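Local coordinates for beta-n-acetylhexosaminidase (Streptococcus pneumoniae, PDB 4AZI), which probably removes terminal beta-linked N-acetylglucosamine from glycans, as a family 20 glycoside hydrolase module of the pneumococcal exo-beta-D-N-acetylglucosaminidase StrH, at residues Lys33-Tyr39 with Met346-Ala350; Trp194-Lys198 with Asp229-Tyr233; Asp237-Lys243 with Ser267-Lys271; Asp355-Tyr361 with Asn394-Asn400. The protein carries 2 engineered substitutions. Residues are numbered along the deposited sequence.

Contact 1: Lys33-Tyr39 with Met346-Ala350; sequences KASELGY and MTAFA
M346 lays its terminal methyl over one face of the Y39 ring, with M346 CE 4.0 Å from Y39 CE1; an m, t, p rotamer carries the flexible thioether this far, and the same M346 CE lies 3.9 Å from A34 CB. Residues 33-37 form the last turn of one helix and 346-350 lie within another. The axes of these short segments run nearly parallel, at 21° (signed crossing -21°), with a closest approach of 10.3 Å. In register, the CA of A34 is 7.6 Å from that of M346, and the CA of L37 6.2 Å from that of A350, close because alanine is small. L37, chi1 m and chi2 t, packs between the helices: L37 CD1 is 3.7 Å from M346 CB, and L37 CB 4.1 Å from A350 CB. These are the first and last outer helices of the TIM barrel, 24-37 and 339-352, so they pack where the ring closes on itself. G38 ends the first helix with phi 92°, a conformation in which a CB would jam against the preceding carbonyl. Beyond it, Y39 (chi1 m) turns back, and its OH donates to M346 O at 2.7 Å. On the solvent side, K33 NZ pairs with E36 OE2 at 3.5 Å and donates to water 1 (2.7 Å), which in turn donates to T347 OG1 (2.9 Å), a hydroxyl also bonded to F343 O.

Contact 2: Trp194-Lys198 with Asp229-Tyr233; sequences WYYLK and DGFYY
D229 opens the second segment with its CB 3.6 Å from W194 NE1. Its carboxylate serves other partners, OD1 meeting W250 NE1 and OD2 the Y257 hydroxyl, to which W194 NE1 also bonds. G230 follows at phi/psi -83/-5°, its CA 7.0 Å from that of W194, the nearest pair, and over the W194 six-membered ring, 3.6 Å from the centroid, 15° off the normal. A CB here would clash with W194 CH2, so this CH-pi contact suits glycine. F231 and Y232 point away; Y232, at phi/psi 47/56°, returns Y233 to helix 193-199. The Y233 ring (chi1 t) receives W194 CB over its face, 3.4 Å from the centroid; W194 is chi1 m. One turn on, K198 NZ makes a weak hydrogen bond to Y233 O at 3.1 Å. Water 2 joins Y195 N (3.0 Å) and Y233 OH (2.9 Å), which also bonds N258 N. The D229 side chain lies about 5 Å from the bound inhibitor, and its bonds, with that of W194, tie this packing to pocket residues W250 and Y257.

Contact 3: Asp237-Lys243 with Ser267-Lys271; sequences DDVQFDK and SKGYK
Two direct polar links join these loops. K268 NZ, on a long side chain, forms a salt bridge with D237 OD2 at 2.7 Å; Y270 OH donates to D242 O at 2.8 Å, its ring (chi1 m) carrying the hydroxyl across, with Y270 CD1 3.7 Å from K243 O. Within 237-243, Q240 NE2 donates to D237 O (2.8 Å), and K243, curled back by an m, m, t, m rotamer, donates NZ to F241 O (2.7 Å). N211 bonds Q240 O and D242 N, and Y232 OH bonds F241 N. K243 CD lies 3.5 Å from K268 O. Water 3 donates to K243 O (2.8 Å) and G269 O (2.9 Å). The CA-to-CB bond of D242 points away; OD1 accepts from D244 N and OD2 pairs with K218 NZ. G269, at phi 94°, ends helix 262-267 in a Schellman motif; a CB would jam against K268 O. Nearest CA atoms, of K243 and Y270, are 6.2 Å apart, just ahead of adjacent parallel barrel strands 246-249 and 271-282, with F241 packed on helix 203-219.

Contact 4: Asp355-Tyr361 with Asn394-Asn400; sequences DYFRANY and NYNLNRN
A single tyrosine hydroxyl stitches a whole turn of the opposite loop together: Y361 OH donates to N394 O at 2.6 Å and accepts from L397 N at 2.9 Å, a double role that a phenol at the end of a rigid ring fills well. Y361 is chi1 m and stands at the N-cap position of helix 362-368; its CE1 lies 4.2 Å from Y395 CD1. N394 OD1 accepts from N396 N (2.8 Å), an Asx turn that shapes this bend. Further along, R358 and N398 make an isolated beta bridge, CA atoms 4.1 Å apart, flanked by R399 N to F357 O (2.7 Å) and A359 N to L397 O (3.0 Å); A359 CB meets L397 CB at 4.2 Å. A second Asx turn, N400 N to N398 OD1 (2.9 Å), curls the chain toward helix 402-414. The R358 side chain bends back so that NH2 donates to Y395 O (3.1 Å), while water 6 joins its NE to Y395 O and L397 O. R399 pairs with D351 on the last barrel helix. The result is a lone beta bridge between two interhelical loops, with two Asx turns in the 394-400 loop, which fastens the C-terminal helices to the chain leaving the TIM barrel.

Contact 1 is the most apolar of the four, pairing two barrel helices in a buried seam, and contact 4 touches it directly: G38 O lies 3.1 Å from R358 N, and the Y39 and F357 rings meet edge-to-face. Contact 4 is wetter and partly buried, held by two backbone hydrogen bonds together with the Y361 hydroxyl and the R358 guanidinium. Contacts 2 and 3 form another pair, each drawing one segment from the chain between strands 223-227 and 246-249; Y232 joins them, its OH 2.9 Å from F241 N. Contact 2 is buried and aromatic beside the inhibitor pocket, whereas contact 3 relies on charges and carbonyls. Contacts 1 and 2 lie on opposite sides of the chain's centre, their centres about 35 Å apart.

Contact 1: Lys33-Tyr39 with Met346-Ala350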
# COMPACT_ATOMS: atom_id res chain seq x y z
N LYS A 33 10.81 10.59 -7.09
CA LYS A 33 10.29 11.69 -6.30
C LYS A 33 10.25 11.35 -4.82
O LYS A 33 10.52 12.20 -3.99
CB LYS A 33 8.89 12.10 -6.77
CG LYS A 33 8.45 13.47 -6.28
CD LYS A 33 9.34 14.57 -6.85
CE LYS A 33 8.97 15.93 -6.30
NZ LYS A 33 9.89 16.99 -6.81
N ALA A 34 9.92 10.10 -4.49
CA ALA A 34 9.93 9.64 -3.10
C ALA A 34 11.35 9.66 -2.53
O ALA A 34 11.57 10.09 -1.40
CB ALA A 34 9.32 8.26 -2.98
N SER A 35 12.31 9.19 -3.33
CA SER A 35 13.71 9.17 -2.92
C SER A 35 14.28 10.57 -2.67
O SER A 35 15.08 10.76 -1.75
CB SER A 35 14.57 8.45 -3.97
OG SER A 35 15.92 8.46 -3.56
N GLU A 36 13.89 11.54 -3.49
CA GLU A 36 14.41 12.89 -3.33
C GLU A 36 13.81 13.58 -2.11
O GLU A 36 14.49 14.36 -1.43
CB GLU A 36 14.17 13.73 -4.59
CG GLU A 36 12.98 14.66 -4.51
CD GLU A 36 13.02 15.78 -5.54
OE1 GLU A 36 13.08 15.47 -6.75
OE2 GLU A 36 12.98 16.96 -5.13
N LEU A 37 12.54 13.28 -1.84
CA LEU A 37 11.80 13.94 -0.78
C LEU A 37 12.03 13.26 0.58
O LEU A 37 11.65 13.80 1.62
CB LEU A 37 10.30 14.00 -1.13
CG LEU A 37 9.90 14.89 -2.32
CD1 LEU A 37 8.45 14.68 -2.71
CD2 LEU A 37 10.17 16.37 -2.04
N GLY A 38 12.65 12.09 0.55
CA GLY A 38 13.05 11.40 1.79
C GLY A 38 12.07 10.40 2.36
O GLY A 38 12.16 10.04 3.55
N TYR A 39 11.15 9.93 1.52
CA TYR A 39 10.27 8.80 1.84
C TYR A 39 11.09 7.52 1.97
O TYR A 39 12.25 7.48 1.55
CB TYR A 39 9.21 8.62 0.74
CG TYR A 39 8.14 9.68 0.75
CD1 TYR A 39 8.36 10.93 0.17
CD2 TYR A 39 6.91 9.43 1.35
CE1 TYR A 39 7.39 11.92 0.19
CE2 TYR A 39 5.92 10.40 1.37
CZ TYR A 39 6.16 11.64 0.79
OH TYR A 39 5.18 12.60 0.82
N MET A 346 3.01 15.05 -2.22
CA MET A 346 4.17 14.40 -1.61
C MET A 346 5.15 15.40 -1.01
O MET A 346 5.64 15.19 0.09
CB MET A 346 4.90 13.53 -2.63
CG MET A 346 4.14 12.27 -3.02
SD MET A 346 4.95 11.42 -4.37
CE MET A 346 6.39 10.74 -3.53
N THR A 347 5.44 16.47 -1.75
CA THR A 347 6.40 17.49 -1.31
C THR A 347 5.91 18.21 -0.05
O THR A 347 6.67 18.41 0.90
CB THR A 347 6.70 18.50 -2.44
OG1 THR A 347 7.19 17.80 -3.58
CG2 THR A 347 7.72 19.54 -2.00
N ALA A 348 4.62 18.58 -0.04
CA ALA A 348 4.00 19.23 1.11
C ALA A 348 4.10 18.41 2.40
O ALA A 348 4.47 18.94 3.45
CB ALA A 348 2.54 19.57 0.80
N PHE A 349 3.80 17.12 2.31
CA PHE A 349 3.91 16.19 3.45
C PHE A 349 5.37 16.09 3.95
O PHE A 349 5.62 16.11 5.16
CB PHE A 349 3.36 14.80 3.08
CG PHE A 349 3.09 13.89 4.25
CD1 PHE A 349 2.49 14.38 5.42
CD2 PHE A 349 3.38 12.53 4.17
CE1 PHE A 349 2.24 13.52 6.50
CE2 PHE A 349 3.12 11.68 5.24
CZ PHE A 349 2.55 12.17 6.40
N ALA A 350 6.32 16.01 3.02
CA ALA A 350 7.74 15.98 3.39
C ALA A 350 8.17 17.31 4.02
O ALA A 350 8.86 17.32 5.04
CB ALA A 350 8.60 15.64 2.19
O HOH W 1 9.34 19.00 -5.13

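Contact 2: Trp194-Lys198 with Asp229-Tyr233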
# COMPACT_ATOMS: atom_id res chain seq x y z
N TRP A 194 -19.89 -4.83 7.65
CA TRP A 194 -19.61 -5.51 8.92
C TRP A 194 -20.85 -5.80 9.71
O TRP A 194 -20.99 -6.89 10.30
CB TRP A 194 -18.59 -4.72 9.74
CG TRP A 194 -17.43 -4.30 8.86
CD1 TRP A 194 -17.12 -3.03 8.40
CD2 TRP A 194 -16.46 -5.19 8.22
NE1 TRP A 194 -16.02 -3.06 7.57
CE2 TRP A 194 -15.58 -4.33 7.42
CE3 TRP A 194 -16.23 -6.55 8.25
CZ2 TRP A 194 -14.52 -4.84 6.70
CZ3 TRP A 194 -15.15 -7.06 7.51
CH2 TRP A 194 -14.33 -6.21 6.75
N TYR A 195 -21.77 -4.84 9.73
CA TYR A 195 -23.09 -5.04 10.30
C TYR A 195 -23.80 -6.24 9.63
O TYR A 195 -24.39 -7.06 10.31
CB TYR A 195 -23.92 -3.75 10.21
CG TYR A 195 -25.29 -3.84 10.84
CD1 TYR A 195 -25.45 -4.06 12.21
CD2 TYR A 195 -26.44 -3.68 10.07
CE1 TYR A 195 -26.71 -4.15 12.79
CE2 TYR A 195 -27.70 -3.76 10.63
CZ TYR A 195 -27.83 -4.00 11.99
OH TYR A 195 -29.09 -4.07 12.53
N TYR A 196 -23.69 -6.36 8.31
CA TYR A 196 -24.33 -7.49 7.58
C TYR A 196 -23.69 -8.84 7.90
O TYR A 196 -24.40 -9.83 8.08
CB TYR A 196 -24.35 -7.25 6.08
CG TYR A 196 -25.47 -6.37 5.58
CD1 TYR A 196 -25.57 -5.03 5.97
CD2 TYR A 196 -26.41 -6.86 4.67
CE1 TYR A 196 -26.59 -4.22 5.50
CE2 TYR A 196 -27.43 -6.04 4.19
CZ TYR A 196 -27.51 -4.73 4.61
OH TYR A 196 -28.51 -3.92 4.13
N LEU A 197 -22.35 -8.88 7.97
CA LEU A 197 -21.65 -10.08 8.42
C LEU A 197 -22.11 -10.56 9.79
O LEU A 197 -22.41 -11.74 9.96
CB LEU A 197 -20.13 -9.87 8.43
CG LEU A 197 -19.37 -9.88 7.09
CD1 LEU A 197 -17.90 -9.62 7.38
CD2 LEU A 197 -19.54 -11.21 6.37
N LYS A 198 -22.18 -9.66 10.77
CA LYS A 198 -22.59 -10.04 12.13
C LYS A 198 -24.03 -10.54 12.16
O LYS A 198 -24.34 -11.56 12.80
CB LYS A 198 -22.37 -8.90 13.14
CG LYS A 198 -20.89 -8.64 13.43
CD LYS A 198 -20.66 -7.80 14.68
CE LYS A 198 -19.20 -7.87 15.09
NZ LYS A 198 -18.76 -6.86 16.11
N ASP A 229 -10.54 -1.75 9.05
CA ASP A 229 -12.01 -1.92 9.05
C ASP A 229 -12.54 -3.18 9.74
O ASP A 229 -13.39 -3.11 10.63
CB ASP A 229 -12.58 -1.92 7.63
CG ASP A 229 -12.12 -0.74 6.80
OD1 ASP A 229 -10.92 -0.41 6.82
OD2 ASP A 229 -12.96 -0.16 6.09
N GLY A 230 -12.02 -4.34 9.33
CA GLY A 230 -12.62 -5.60 9.71
C GLY A 230 -12.18 -6.11 11.07
O GLY A 230 -12.68 -7.12 11.53
N PHE A 231 -11.25 -5.41 11.71
CA PHE A 231 -10.64 -5.90 12.94
C PHE A 231 -11.35 -5.41 14.20
O PHE A 231 -11.44 -4.21 14.45
CB PHE A 231 -9.14 -5.54 12.98
CG PHE A 231 -8.29 -6.34 12.03
CD1 PHE A 231 -8.29 -6.06 10.66
CD2 PHE A 231 -7.50 -7.39 12.50
CE1 PHE A 231 -7.51 -6.80 9.79
CE2 PHE A 231 -6.71 -8.13 11.62
CZ PHE A 231 -6.72 -7.84 10.26
N TYR A 232 -11.83 -6.36 14.99
CA TYR A 232 -12.56 -6.08 16.23
C TYR A 232 -13.62 -5.02 16.04
O TYR A 232 -13.63 -4.00 16.72
CB TYR A 232 -11.57 -5.72 17.35
CG TYR A 232 -10.73 -6.91 17.72
CD1 TYR A 232 -11.16 -7.81 18.69
CD2 TYR A 232 -9.52 -7.16 17.07
CE1 TYR A 232 -10.40 -8.92 19.01
CE2 TYR A 232 -8.75 -8.27 17.40
CZ TYR A 232 -9.20 -9.14 18.37
OH TYR A 232 -8.47 -10.24 18.71
N TYR A 233 -14.51 -5.27 15.08
CA TYR A 233 -15.56 -4.30 14.74
C TYR A 233 -16.33 -3.93 16.00
O TYR A 233 -16.61 -4.79 16.84
CB TYR A 233 -16.49 -4.87 13.67
CG TYR A 233 -17.56 -3.91 13.19
CD1 TYR A 233 -17.25 -2.85 12.34
CD2 TYR A 233 -18.89 -4.08 13.57
CE1 TYR A 233 -18.24 -1.98 11.88
CE2 TYR A 233 -19.88 -3.22 13.13
CZ TYR A 233 -19.55 -2.17 12.29
OH TYR A 233 -20.54 -1.32 11.85
O HOH W 2 -20.79 -2.11 9.10

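Contact 3: Asp237-Lys243 with Ser267-Lys271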
# COMPACT_ATOMS: atom_id res chain seq x y z
N ASP A 237 -14.87 -8.33 21.16
CA ASP A 237 -13.82 -9.33 20.99
C ASP A 237 -14.28 -10.78 21.16
O ASP A 237 -13.50 -11.64 21.59
CB ASP A 237 -12.62 -9.01 21.90
CG ASP A 237 -12.94 -9.23 23.38
OD1 ASP A 237 -14.13 -9.38 23.72
OD2 ASP A 237 -11.99 -9.26 24.19
N ASP A 238 -15.53 -11.07 20.82
CA ASP A 238 -16.01 -12.45 20.85
C ASP A 238 -15.53 -13.21 19.61
O ASP A 238 -15.65 -14.43 19.54
CB ASP A 238 -17.53 -12.52 21.02
CG ASP A 238 -18.29 -11.70 19.99
OD1 ASP A 238 -18.48 -12.20 18.86
OD2 ASP A 238 -18.69 -10.56 20.31
N VAL A 239 -14.99 -12.47 18.64
CA VAL A 239 -14.32 -13.02 17.47
C VAL A 239 -12.88 -12.50 17.49
O VAL A 239 -12.65 -11.30 17.59
CB VAL A 239 -15.05 -12.65 16.16
CG1 VAL A 239 -14.22 -12.99 14.93
CG2 VAL A 239 -16.40 -13.35 16.09
N GLN A 240 -11.91 -13.40 17.43
CA GLN A 240 -10.53 -13.03 17.70
C GLN A 240 -9.70 -12.93 16.42
O GLN A 240 -9.92 -13.70 15.49
CB GLN A 240 -9.89 -14.02 18.68
CG GLN A 240 -9.01 -13.36 19.73
CD GLN A 240 -9.77 -12.45 20.69
OE1 GLN A 240 -9.22 -11.48 21.22
NE2 GLN A 240 -11.05 -12.76 20.93
N PHE A 241 -8.77 -11.98 16.38
CA PHE A 241 -7.93 -11.79 15.19
C PHE A 241 -6.46 -12.00 15.50
O PHE A 241 -6.04 -11.84 16.66
CB PHE A 241 -8.17 -10.41 14.57
CG PHE A 241 -9.51 -10.25 13.90
CD1 PHE A 241 -10.65 -9.97 14.66
CD2 PHE A 241 -9.64 -10.36 12.52
CE1 PHE A 241 -11.89 -9.82 14.05
CE2 PHE A 241 -10.88 -10.20 11.90
CZ PHE A 241 -12.01 -9.94 12.67
N ASP A 242 -5.69 -12.37 14.47
CA ASP A 242 -4.22 -12.53 14.52
C ASP A 242 -3.59 -11.24 15.03
O ASP A 242 -3.83 -10.16 14.48
CB ASP A 242 -3.72 -12.87 13.10
CG ASP A 242 -2.22 -13.19 13.04
OD1 ASP A 242 -1.41 -12.44 13.60
OD2 ASP A 242 -1.83 -14.19 12.39
N LYS A 243 -2.80 -11.32 16.10
CA LYS A 243 -2.24 -10.09 16.68
C LYS A 243 -1.00 -9.55 15.94
O LYS A 243 -0.56 -8.44 16.21
CB LYS A 243 -1.96 -10.25 18.17
CG LYS A 243 -3.14 -10.71 19.02
CD LYS A 243 -4.37 -9.83 18.86
CE LYS A 243 -5.51 -10.34 19.72
NZ LYS A 243 -5.93 -11.73 19.36
N SER A 267 -4.81 -1.53 22.49
CA SER A 267 -5.06 -2.32 23.70
C SER A 267 -4.93 -3.83 23.44
O SER A 267 -4.51 -4.58 24.32
CB SER A 267 -6.42 -1.95 24.33
OG SER A 267 -7.51 -2.58 23.67
N LYS A 268 -5.26 -4.25 22.22
CA LYS A 268 -5.12 -5.65 21.79
C LYS A 268 -3.71 -6.02 21.31
O LYS A 268 -3.50 -7.13 20.83
CB LYS A 268 -6.12 -5.96 20.66
CG LYS A 268 -7.58 -6.02 21.09
CD LYS A 268 -7.87 -7.27 21.89
CE LYS A 268 -9.34 -7.31 22.28
NZ LYS A 268 -9.58 -8.35 23.32
N GLY A 269 -2.78 -5.08 21.43
CA GLY A 269 -1.38 -5.29 21.05
C GLY A 269 -0.98 -4.85 19.64
O GLY A 269 0.15 -5.07 19.22
N TYR A 270 -1.89 -4.24 18.89
CA TYR A 270 -1.61 -3.94 17.48
C TYR A 270 -0.64 -2.77 17.28
O TYR A 270 -0.58 -1.86 18.10
CB TYR A 270 -2.90 -3.68 16.71
CG TYR A 270 -3.68 -4.93 16.41
CD1 TYR A 270 -3.18 -5.88 15.53
CD2 TYR A 270 -4.92 -5.18 17.00
CE1 TYR A 270 -3.88 -7.02 15.22
CE2 TYR A 270 -5.63 -6.33 16.71
CZ TYR A 270 -5.10 -7.25 15.82
OH TYR A 270 -5.77 -8.41 15.50
N LYS A 271 0.11 -2.82 16.18
CA LYS A 271 0.95 -1.70 15.75
C LYS A 271 0.37 -1.09 14.49
O LYS A 271 -0.26 -1.80 13.71
CB LYS A 271 2.38 -2.18 15.50
CG LYS A 271 3.09 -2.64 16.76
CD LYS A 271 3.86 -3.92 16.52
CE LYS A 271 5.27 -3.64 16.01
NZ LYS A 271 6.21 -3.22 17.10
O HOH W 3 1.40 -6.65 17.13

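Contact 4: Asp355-Tyr361 with Asn394-Asn400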
# COMPACT_ATOMS: atom_id res chain seq x y z
N ASP A 355 11.86 16.64 10.00
CA ASP A 355 12.51 15.77 10.99
C ASP A 355 12.36 14.28 10.68
O ASP A 355 13.21 13.48 11.06
CB ASP A 355 11.99 16.05 12.40
CG ASP A 355 10.50 16.43 12.42
OD1 ASP A 355 10.01 17.03 11.44
OD2 ASP A 355 9.84 16.13 13.43
N TYR A 356 11.28 13.92 9.99
CA TYR A 356 11.00 12.52 9.69
C TYR A 356 11.54 12.06 8.35
O TYR A 356 11.88 10.89 8.18
CB TYR A 356 9.49 12.25 9.77
CG TYR A 356 8.97 12.26 11.19
CD1 TYR A 356 9.04 11.12 11.99
CD2 TYR A 356 8.42 13.41 11.74
CE1 TYR A 356 8.58 11.13 13.29
CE2 TYR A 356 7.94 13.43 13.04
CZ TYR A 356 8.03 12.28 13.80
OH TYR A 356 7.56 12.31 15.09
N PHE A 357 11.62 12.98 7.40
CA PHE A 357 12.05 12.66 6.04
C PHE A 357 13.55 12.83 5.84
O PHE A 357 14.15 13.77 6.37
CB PHE A 357 11.27 13.51 5.04
CG PHE A 357 9.83 13.09 4.89
CD1 PHE A 357 8.90 13.38 5.89
CD2 PHE A 357 9.41 12.37 3.78
CE1 PHE A 357 7.57 12.98 5.76
CE2 PHE A 357 8.09 11.97 3.64
CZ PHE A 357 7.17 12.27 4.63
N ARG A 358 14.13 11.93 5.06
CA ARG A 358 15.55 12.00 4.73
C ARG A 358 15.86 13.19 3.84
O ARG A 358 14.99 13.67 3.09
CB ARG A 358 16.02 10.72 4.00
CG ARG A 358 16.17 9.50 4.89
CD ARG A 358 16.78 8.34 4.10
NE ARG A 358 18.24 8.36 4.14
CZ ARG A 358 19.03 7.63 3.36
NH1 ARG A 358 18.52 6.80 2.45
NH2 ARG A 358 20.36 7.73 3.49
N ALA A 359 17.10 13.67 3.93
CA ALA A 359 17.66 14.57 2.93
C ALA A 359 17.72 13.85 1.58
O ALA A 359 17.51 12.63 1.51
CB ALA A 359 19.05 15.02 3.36
N ASN A 360 17.98 14.59 0.51
CA ASN A 360 18.06 14.02 -0.83
C ASN A 360 19.47 13.52 -1.12
O ASN A 360 20.41 14.32 -1.25
CB ASN A 360 17.61 15.04 -1.88
CG ASN A 360 17.66 14.50 -3.30
OD1 ASN A 360 18.02 13.35 -3.55
ND2 ASN A 360 17.29 15.35 -4.25
N TYR A 361 19.60 12.21 -1.23
CA TYR A 361 20.90 11.55 -1.39
C TYR A 361 21.24 11.17 -2.83
O TYR A 361 22.22 10.46 -3.07
CB TYR A 361 20.97 10.31 -0.48
CG TYR A 361 21.34 10.69 0.93
CD1 TYR A 361 22.68 10.82 1.31
CD2 TYR A 361 20.35 10.96 1.89
CE1 TYR A 361 23.03 11.19 2.59
CE2 TYR A 361 20.69 11.33 3.18
CZ TYR A 361 22.03 11.45 3.52
OH TYR A 361 22.38 11.82 4.79
N ASN A 394 27.87 11.98 5.46
CA ASN A 394 26.91 11.67 6.52
C ASN A 394 25.64 11.11 5.88
O ASN A 394 24.92 11.84 5.19
CB ASN A 394 26.59 12.93 7.34
CG ASN A 394 25.76 12.64 8.58
OD1 ASN A 394 25.08 11.62 8.68
ND2 ASN A 394 25.81 13.57 9.54
N TYR A 395 25.37 9.83 6.13
CA TYR A 395 24.20 9.16 5.55
C TYR A 395 22.93 9.30 6.40
O TYR A 395 21.86 8.80 6.03
CB TYR A 395 24.52 7.69 5.24
CG TYR A 395 25.50 7.53 4.10
CD1 TYR A 395 25.05 7.47 2.78
CD2 TYR A 395 26.87 7.46 4.33
CE1 TYR A 395 25.93 7.33 1.72
CE2 TYR A 395 27.77 7.32 3.27
CZ TYR A 395 27.29 7.26 1.98
OH TYR A 395 28.17 7.12 0.92
N ASN A 396 23.04 10.02 7.52
CA ASN A 396 21.97 10.10 8.51
C ASN A 396 21.22 11.43 8.55
O ASN A 396 20.55 11.73 9.54
CB ASN A 396 22.53 9.79 9.90
CG ASN A 396 23.38 8.53 9.93
OD1 ASN A 396 23.01 7.50 9.37
ND2 ASN A 396 24.51 8.60 10.61
N LEU A 397 21.34 12.23 7.49
CA LEU A 397 20.77 13.59 7.50
C LEU A 397 19.29 13.62 7.10
O LEU A 397 18.88 12.92 6.18
CB LEU A 397 21.61 14.54 6.63
CG LEU A 397 23.06 14.79 7.10
CD1 LEU A 397 23.88 15.46 6.01
CD2 LEU A 397 23.10 15.59 8.39
N ASN A 398 18.51 14.43 7.81
CA ASN A 398 17.10 14.59 7.51
C ASN A 398 16.89 15.77 6.56
O ASN A 398 17.85 16.45 6.19
CB ASN A 398 16.24 14.69 8.79
CG ASN A 398 16.51 15.95 9.61
OD1 ASN A 398 16.80 17.02 9.08
ND2 ASN A 398 16.38 15.82 10.93
N ARG A 399 15.64 16.00 6.17
CA ARG A 399 15.29 17.05 5.20
C ARG A 399 15.63 18.50 5.65
O ARG A 399 15.73 19.41 4.82
CB ARG A 399 13.81 16.90 4.80
CG ARG A 399 13.43 17.58 3.49
CD ARG A 399 12.05 17.17 3.00
NE ARG A 399 11.54 18.13 2.01
CZ ARG A 399 11.89 18.15 0.72
NH1 ARG A 399 12.74 17.26 0.23
NH2 ARG A 399 11.39 19.08 -0.08
N ASN A 400 15.84 18.70 6.94
CA ASN A 400 16.31 20.00 7.44
C ASN A 400 17.73 20.36 7.01
O ASN A 400 18.11 21.52 7.04
CB ASN A 400 16.22 20.06 8.96
CG ASN A 400 14.80 20.20 9.45
OD1 ASN A 400 14.10 21.14 9.08
ND2 ASN A 400 14.37 19.27 10.30
O HOH W 4 15.24 14.03 12.71
O HOH W 5 14.75 15.36 1.11
O HOH W 6 19.15 9.91 6.22